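Local atomic coordinates of phosphoinositol-specific phospholipase C (Pseudomonas sp., PDB entry 5FYP), a protein that probably cleaves phosphoinositide lipids at the glycerol-phosphate bond in a calcium-dependent reaction. Residues 6-9 against 10-14. Numbering follows the deposited sequence. Where two conformers were deposited one is given.
Sequences AFID and PASWN
Asp-9 reaches forward past Pro-10 and binds the next residues of the same chain through both its carboxylate and its backbone carbonyl. With CG anti to the backbone N (chi1 -180°), CG sits beside the carbonyl carbon, which turns the carboxylate toward the following residues, and Asp-9 OD1 accepts the peptide N-H of Ala-11 at 2.9 Å. The bond is fairly straight at hydrogen (160°), but the donor comes from above the carboxylate plane. The same oxygen lies 3.3 Å from CD of Pro-10 and 3.4 Å from CB of Ala-11.

Asp-9 O takes two hydrogen bonds from Ser-12: the backbone N at 2.8 Å, from above the carbonyl plane, and OG, also at 2.8 Å, in that plane on a lone pair. Ser-12 OG stands beside its own backbone N, which brings both donors to one acceptor. The Ala-11 bond makes an Asx-Pro turn; Ser-12 N to Asp-9 O closes the overlapping type I beta turn, opening the short 3-10 segment that begins at Pro-10. This N-terminal loop runs beside strand 295-297 near the C-terminus of the TIM-barrel chain; Asp-9 makes a backbone hydrogen bond with Ile-295, and its side chain touches Arg-296 and Pro-297.

Ile-8 CG2 lies against the indole of Trp-13, 4.1 Å from NE1 and 4.5 Å from CE2, oblique to the ring, and the two side chains cross at about a right angle. The Ile-8 side chain also touches Phe-112.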
ATOM      1  N   ALA A   6      13.522  -7.881  16.106  1.00 17.45           N
ATOM      2  CA  ALA A   6      14.747  -8.417  15.479  1.00 20.59           C
ATOM      3  C   ALA A   6      14.749  -8.347  13.966  1.00 16.55           C
ATOM      4  O   ALA A   6      15.810  -8.244  13.361  1.00 19.41           O
ATOM      5  CB  ALA A   6      15.008  -9.848  15.934  1.00 18.23           C
ATOM      6  N   PHE A   7      13.576  -8.380  13.350  1.00 13.72           N
ATOM      7  CA  PHE A   7      13.504  -8.423  11.900  1.00 12.64           C
ATOM      8  C   PHE A   7      13.838  -7.099  11.228  1.00 11.70           C
ATOM      9  O   PHE A   7      13.970  -7.062   9.999  1.00 12.95           O
ATOM     10  CB  PHE A   7      12.160  -9.011  11.392  1.00 13.34           C
ATOM     11  CG  PHE A   7      10.956  -8.134  11.549  1.00 12.81           C
ATOM     12  CD1 PHE A   7      10.679  -7.157  10.622  1.00 12.79           C
ATOM     13  CD2 PHE A   7      10.054  -8.332  12.595  1.00 12.42           C
ATOM     14  CE1 PHE A   7       9.544  -6.387  10.720  1.00 10.95           C
ATOM     15  CE2 PHE A   7       8.916  -7.562  12.688  1.00 14.21           C
ATOM     16  CZ  PHE A   7       8.652  -6.592  11.738  1.00 14.19           C
ATOM     17  N   ILE A   8      13.943  -6.017  11.994  1.00 10.83           N
ATOM     18  CA  ILE A   8      14.225  -4.689  11.410  1.00 11.02           C
ATOM     19  C   ILE A   8      15.709  -4.380  11.601  1.00 12.45           C
ATOM     20  O   ILE A   8      16.214  -4.302  12.708  1.00 14.07           O
ATOM     21  CB  ILE A   8      13.373  -3.584  12.052  1.00 11.21           C
ATOM     22  CG1 ILE A   8      11.885  -3.888  11.813  1.00 13.03           C
ATOM     23  CG2 ILE A   8      13.766  -2.218  11.468  1.00 11.76           C
ATOM     24  CD1 ILE A   8      10.927  -2.868  12.346  1.00 14.41           C
ATOM     25  N   ASP A   9      16.404  -4.194  10.496  1.00 12.39           N
ATOM     26  CA  ASP A   9      17.803  -3.737  10.568  1.00 13.33           C
ATOM     27  C   ASP A   9      17.804  -2.340  11.200  1.00 13.16           C
ATOM     28  O   ASP A   9      17.171  -1.459  10.668  1.00 14.51           O
ATOM     29  CB  ASP A   9      18.389  -3.761   9.151  1.00 14.32           C
ATOM     30  CG  ASP A   9      19.826  -3.320   9.065  1.00 16.70           C
ATOM     31  OD1 ASP A   9      20.340  -2.648   9.981  1.00 16.59           O
ATOM     32  OD2 ASP A   9      20.426  -3.622   8.024  1.00 19.16           O
ATOM     33  N   PRO A  10      18.575  -2.137  12.311  1.00 15.71           N
ATOM     34  CA  PRO A  10      18.566  -0.833  12.961  1.00 16.48           C
ATOM     35  C   PRO A  10      19.008   0.327  12.048  1.00 15.77           C
ATOM     36  O   PRO A  10      18.613   1.462  12.274  1.00 16.81           O
ATOM     37  CB  PRO A  10      19.519  -1.019  14.142  1.00 18.43           C
ATOM     38  CG  PRO A  10      19.462  -2.478  14.432  1.00 21.36           C
ATOM     39  CD  PRO A  10      19.332  -3.132  13.093  1.00 17.53           C
ATOM     40  N   ALA A  11      19.767   0.027  10.995  1.00 14.59           N
ATOM     41  CA  ALA A  11      20.182   1.063  10.033  1.00 11.80           C
ATOM     42  C   ALA A  11      18.978   1.640   9.268  1.00 13.46           C
ATOM     43  O   ALA A  11      19.088   2.707   8.660  1.00 15.29           O
ATOM     44  CB  ALA A  11      21.198   0.489   9.067  1.00 14.65           C
ATOM     45  N   SER A  12      17.848   0.940   9.288  1.00 12.80           N
ATOM     46  CA  SER A  12      16.666   1.402   8.588  1.00 12.84           C
ATOM     47  C   SER A  12      16.124   2.734   9.117  1.00 12.41           C
ATOM     48  O   SER A  12      15.550   3.513   8.371  1.00 12.89           O
ATOM     49  CB  SER A  12      15.536   0.363   8.710  1.00 13.24           C
ATOM     50  OG  SER A  12      15.931  -0.900   8.225  1.00 12.74           O
ATOM     51  N   TRP A  13      16.275   2.973  10.412  1.00 13.88           N
ATOM     52  CA  TRP A  13      15.582   4.077  11.051  1.00 14.46           C
ATOM     53  C   TRP A  13      15.973   5.440  10.507  1.00 14.61           C
ATOM     54  O   TRP A  13      15.115   6.293  10.304  1.00 14.35           O
ATOM     55  CB  TRP A  13      15.757   3.999  12.568  1.00 14.58           C
ATOM     56  CG  TRP A  13      15.009   2.883  13.146  1.00 15.51           C
ATOM     57  CD1 TRP A  13      15.519   1.686  13.607  1.00 17.79           C
ATOM     58  CD2 TRP A  13      13.603   2.798  13.272  1.00 15.94           C
ATOM     59  NE1 TRP A  13      14.509   0.903  14.051  1.00 18.87           N
ATOM     60  CE2 TRP A  13      13.315   1.545  13.838  1.00 16.58           C
ATOM     61  CE3 TRP A  13      12.554   3.681  12.991  1.00 15.97           C
ATOM     62  CZ2 TRP A  13      12.012   1.155  14.145  1.00 18.24           C
ATOM     63  CZ3 TRP A  13      11.293   3.297  13.263  1.00 16.29           C
ATOM     64  CH2 TRP A  13      11.024   2.056  13.889  1.00 17.81           C
ATOM     65  N   ASN A  14      17.259   5.623  10.230  0.50 14.38           N
ATOM     66  CA  ASN A  14      17.748   6.881   9.676  0.50 13.86           C
ATOM     67  C   ASN A  14      17.783   6.891   8.146  0.50 13.91           C
ATOM     68  O   ASN A  14      18.347   7.804   7.559  0.50 16.40           O
ATOM     69  CB  ASN A  14      19.118   7.212  10.273  0.50 15.69           C
ATOM     70  CG  ASN A  14      19.460   8.674  10.156  0.50 17.13           C
ATOM     71  OD1 ASN A  14      18.590   9.554  10.186  0.50 17.38           O
ATOM     72  ND2 ASN A  14      20.747   8.946  10.033  0.50 19.33           N
TER